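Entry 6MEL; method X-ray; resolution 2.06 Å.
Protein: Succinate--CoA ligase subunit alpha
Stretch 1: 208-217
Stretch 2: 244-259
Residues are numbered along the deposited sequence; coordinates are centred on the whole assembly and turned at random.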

# COMPACT_ATOMS: atom_id res chain seq x y z
N GLY A 208 -0.10 -13.37 5.36
CA GLY A 208 -0.78 -12.11 5.28
C GLY A 208 0.11 -11.00 5.74
O GLY A 208 1.31 -11.22 6.00
N GLU A 209 -0.49 -9.81 5.84
CA GLU A 209 0.17 -8.66 6.37
C GLU A 209 -0.86 -7.64 6.85
O GLU A 209 -2.06 -7.80 6.65
N ILE A 210 -0.35 -6.60 7.52
CA ILE A 210 -1.12 -5.47 7.98
C ILE A 210 -1.96 -4.91 6.84
O ILE A 210 -1.57 -4.94 5.67
N GLY A 211 -3.12 -4.34 7.22
CA GLY A 211 -3.96 -3.55 6.30
C GLY A 211 -5.21 -4.32 5.92
O GLY A 211 -5.13 -5.49 5.49
N GLY A 212 -6.36 -3.63 6.02
CA GLY A 212 -7.68 -4.23 5.87
C GLY A 212 -7.84 -5.41 6.82
O GLY A 212 -7.04 -5.63 7.76
N SER A 213 -8.87 -6.21 6.57
CA SER A 213 -9.27 -7.23 7.58
C SER A 213 -9.60 -8.56 6.91
O SER A 213 -10.32 -9.37 7.48
N LEU A 214 -9.03 -8.82 5.73
CA LEU A 214 -9.29 -10.11 5.03
C LEU A 214 -8.94 -11.30 5.94
O LEU A 214 -9.69 -12.31 5.98
N GLU A 215 -7.81 -11.20 6.64
CA GLU A 215 -7.31 -12.33 7.44
C GLU A 215 -8.19 -12.55 8.69
O GLU A 215 -8.32 -13.68 9.15
N VAL A 216 -8.80 -11.50 9.23
CA VAL A 216 -9.76 -11.63 10.37
C VAL A 216 -11.00 -12.38 9.87
O VAL A 216 -11.37 -13.39 10.42
N GLU A 217 -11.61 -11.90 8.78
CA GLU A 217 -12.79 -12.53 8.19
C GLU A 217 -12.51 -13.98 7.78
O GLU A 217 -13.42 -14.82 7.91
N ARG A 244 2.69 3.40 5.62
CA ARG A 244 2.81 2.43 4.54
C ARG A 244 4.16 1.71 4.63
O ARG A 244 5.21 2.33 4.69
N MET A 245 4.11 0.38 4.70
CA MET A 245 5.29 -0.48 4.75
C MET A 245 5.52 -1.13 3.36
O MET A 245 5.25 -2.31 3.11
N GLY A 246 5.98 -0.30 2.43
CA GLY A 246 6.26 -0.68 1.06
C GLY A 246 4.99 -0.85 0.24
O GLY A 246 4.64 -0.01 -0.57
N HIS A 247 4.30 -1.96 0.43
CA HIS A 247 3.05 -2.23 -0.31
C HIS A 247 1.98 -1.15 -0.07
O HIS A 247 1.67 -0.77 1.09
N ALA A 248 1.30 -0.72 -1.14
CA ALA A 248 0.19 0.24 -0.98
C ALA A 248 -0.84 -0.27 0.05
O ALA A 248 -1.41 0.49 0.74
N GLY A 249 -1.06 -1.59 0.13
CA GLY A 249 -2.06 -2.11 1.03
C GLY A 249 -1.57 -2.26 2.46
O GLY A 249 -2.37 -2.51 3.37
N ALA A 250 -0.27 -2.09 2.70
CA ALA A 250 0.29 -2.45 3.99
C ALA A 250 0.35 -1.22 4.90
O ALA A 250 1.42 -0.66 5.12
N ILE A 251 -0.80 -0.88 5.47
CA ILE A 251 -0.92 0.28 6.31
C ILE A 251 -2.00 -0.01 7.36
O ILE A 251 -3.05 -0.52 7.04
N VAL A 252 -1.65 0.22 8.63
CA VAL A 252 -2.58 0.02 9.74
C VAL A 252 -3.33 1.33 9.98
O VAL A 252 -2.74 2.29 10.49
N GLY A 253 -4.59 1.38 9.55
CA GLY A 253 -5.49 2.55 9.76
C GLY A 253 -6.29 2.45 11.05
O GLY A 253 -6.53 3.43 11.68
N SER A 254 -6.71 1.25 11.44
CA SER A 254 -7.44 1.00 12.71
C SER A 254 -7.00 -0.34 13.30
O SER A 254 -6.37 -1.14 12.60
N ALA A 255 -7.36 -0.60 14.57
CA ALA A 255 -6.77 -1.68 15.37
C ALA A 255 -7.02 -3.06 14.72
O ALA A 255 -6.15 -3.92 14.80
N ASP A 256 -8.16 -3.24 14.06
CA ASP A 256 -8.50 -4.53 13.42
C ASP A 256 -7.69 -4.78 12.12
O ASP A 256 -7.87 -5.82 11.45
N GLU A 257 -6.85 -3.81 11.70
CA GLU A 257 -6.00 -3.98 10.53
C GLU A 257 -4.58 -4.38 10.98
O GLU A 257 -3.71 -4.61 10.16
N SER A 258 -4.34 -4.38 12.27
CA SER A 258 -3.02 -4.66 12.82
C SER A 258 -2.69 -6.15 12.74
O SER A 258 -3.59 -7.03 12.67
N ALA A 259 -1.40 -6.47 12.82
CA ALA A 259 -1.02 -7.88 12.74
C ALA A 259 -1.56 -8.62 13.98
O ALA A 259 -1.98 -9.77 13.87

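The apolar part of this contact is built around Ile 210, whose CA-to-CB bond points toward the second stretch and which has 126 Å² covered by it, the largest share of any residue here. With chi1 at 53° (p) and chi2 at 159° (t), its side chain packs against Met 245, Ala 250, Val 252 and Ala 259. Ile 210 CD1 lies 3.7 Å from Met 245 CG and Ile 210 CG1 lies 3.9 Å from Ala 250 CB; Ile 210 CD1 also comes within 3.4 Å of the backbone atom Ala 250 O. Val 252 CG2 is 3.5 Å from Ile 210 CG2 and 3.9 Å from Ile 210 CD1, and Ile 210 CG2 sits 4.2 Å from Ala 259 CB. These separations are those of van der Waals packing. Met 245 (m, m, m) starts toward the first stretch, but its end leads away, so its contact is made through CG. Val 252 (chi1 t) and Ala 250 both point sideways and present methyl groups to the isoleucine.

The charged and polar side chains supply two of the three hydrogen bonds across the contact. Glu 209 (chi1 p, chi2 t) leaves the backbone sideways, yet its end comes nearer, and Glu 209 OE2 accepts a hydrogen bond from ND1 of His 247 at 2.5 Å. The N-H...acceptor angle of 172° is nearly linear, and the carboxylate oxygen lies at the ring edge, near the ring plane, where the in-plane N-H of an imidazole is directed. His 247 points toward the first stretch with chi1 at -75° (m). The same Glu 209 OE2 is 3.6 Å from Ala 250 CB, so the carboxylate also rests against a methyl group.

Glu 257 (m, t, chi3 -75°) uses its carboxylate to join the stretches. Glu 257 OE2 accepts from Gly 212 N at 2.7 Å and 152°, while Glu 257 OE1 accepts from Ser 254 N at 2.9 Å within its own stretch. Its backbone takes part too: Gly 211 N donates to Glu 257 O at 3.0 Å and 170°. Two successive amides of the first stretch are thus held by one residue, consistent with the 4.7 Å approach of the Gly 211 and Glu 257 CA atoms.

Close backbone packing depends on the missing side chain of Gly 211. Gly 211 CA is 3.5 Å from Gly 249 O, with an angle at H of 174°, and 3.2 Å from Ile 251 O. An ideal CB on Gly 211 would fall 2.0 Å from Gly 249 O, a clear clash, and the backbone angles of 107/132 by themselves call for glycine.

Asp 256 (chi1 p) starts sideways but brings its end nearer: Asp 256 OD2 is 3.8 Å from Ser 213 CB, while Asp 256 OD1 accepts from Ser 254 OG at 2.9 Å. Val 216 (t) points toward the second stretch and places Val 216 CG2 3.9 Å from Asp 256 O. Ser 213 (p) also points toward it, although Ser 213 OG makes a weak 3.4 Å bond to Glu 217 OE2 within the first stretch.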

# COMPACT_ATOMS: atom_id res chain seq x y z
CB GLU A 209 1.17 -8.08 5.37
CG GLU A 209 0.59 -7.60 4.07
CD GLU A 209 1.60 -7.36 2.95
OE1 GLU A 209 2.48 -8.21 2.76
OE2 GLU A 209 1.49 -6.32 2.25
CB ILE A 210 -0.21 -4.39 8.56
CG1 ILE A 210 0.90 -4.00 7.58
CG2 ILE A 210 0.37 -4.83 9.89
CD1 ILE A 210 1.48 -2.62 7.90
CB SER A 213 -10.45 -6.71 8.41
OG SER A 213 -11.53 -6.42 7.55
CB LEU A 214 -8.51 -10.20 3.71
CG LEU A 214 -9.06 -9.38 2.53
CD1 LEU A 214 -8.14 -9.53 1.34
CD2 LEU A 214 -10.49 -9.78 2.14
CB GLU A 215 -5.83 -12.12 7.78
CG GLU A 215 -4.91 -12.02 6.57
CD GLU A 215 -4.67 -10.60 6.07
OE1 GLU A 215 -5.54 -9.72 6.31
OE2 GLU A 215 -3.61 -10.36 5.47
CB VAL A 216 -10.16 -10.26 10.95
CG1 VAL A 216 -11.25 -10.36 12.05
CG2 VAL A 216 -8.95 -9.52 11.47
CB GLU A 217 -13.33 -11.75 6.98
CG GLU A 217 -13.90 -10.39 7.38
CD GLU A 217 -13.99 -9.35 6.27
OE1 GLU A 217 -13.77 -9.69 5.08
OE2 GLU A 217 -14.30 -8.17 6.59
CB ARG A 244 2.67 3.13 3.19
CG ARG A 244 2.88 2.23 1.98
CD ARG A 244 2.70 2.90 0.61
NE ARG A 244 3.64 4.01 0.43
CZ ARG A 244 4.96 3.92 0.10
NH1 ARG A 244 5.55 2.76 -0.19
NH2 ARG A 244 5.70 5.02 0.06
CB MET A 245 5.11 -1.51 5.86
CG MET A 245 4.69 -0.86 7.21
SD MET A 245 5.91 0.38 7.88
CE MET A 245 7.10 -0.87 8.28
CB HIS A 247 2.45 -3.55 0.15
CG HIS A 247 3.14 -4.75 -0.35
ND1 HIS A 247 2.99 -5.94 0.28
CD2 HIS A 247 3.90 -4.96 -1.46
CE1 HIS A 247 3.67 -6.85 -0.38
NE2 HIS A 247 4.21 -6.29 -1.49
CB ALA A 248 -0.46 0.48 -2.32
CB ALA A 250 1.66 -3.07 3.83
CB ILE A 251 -1.18 1.55 5.48
CG1 ILE A 251 -1.37 2.76 6.41
CG2 ILE A 251 -2.37 1.40 4.54
CD1 ILE A 251 -1.19 4.09 5.70
CB VAL A 252 -1.83 -0.44 11.00
CG1 VAL A 252 -2.78 -0.61 12.18
CG2 VAL A 252 -1.06 -1.73 10.79
CB SER A 254 -8.91 1.03 12.47
OG SER A 254 -9.25 0.06 11.50
CB ALA A 255 -7.29 -1.64 16.80
CB ASP A 256 -10.01 -4.65 13.19
CG ASP A 256 -10.52 -3.83 12.01
OD1 ASP A 256 -10.08 -2.67 11.85
OD2 ASP A 256 -11.36 -4.36 11.25
CB GLU A 257 -5.95 -2.70 9.70
CG GLU A 257 -7.28 -2.26 9.10
CD GLU A 257 -7.07 -1.01 8.25
OE1 GLU A 257 -6.88 0.06 8.82
OE2 GLU A 257 -6.83 -1.15 7.08
CB SER A 258 -2.96 -4.21 14.26
OG SER A 258 -3.72 -5.13 15.06
CB ALA A 259 0.47 -8.02 12.63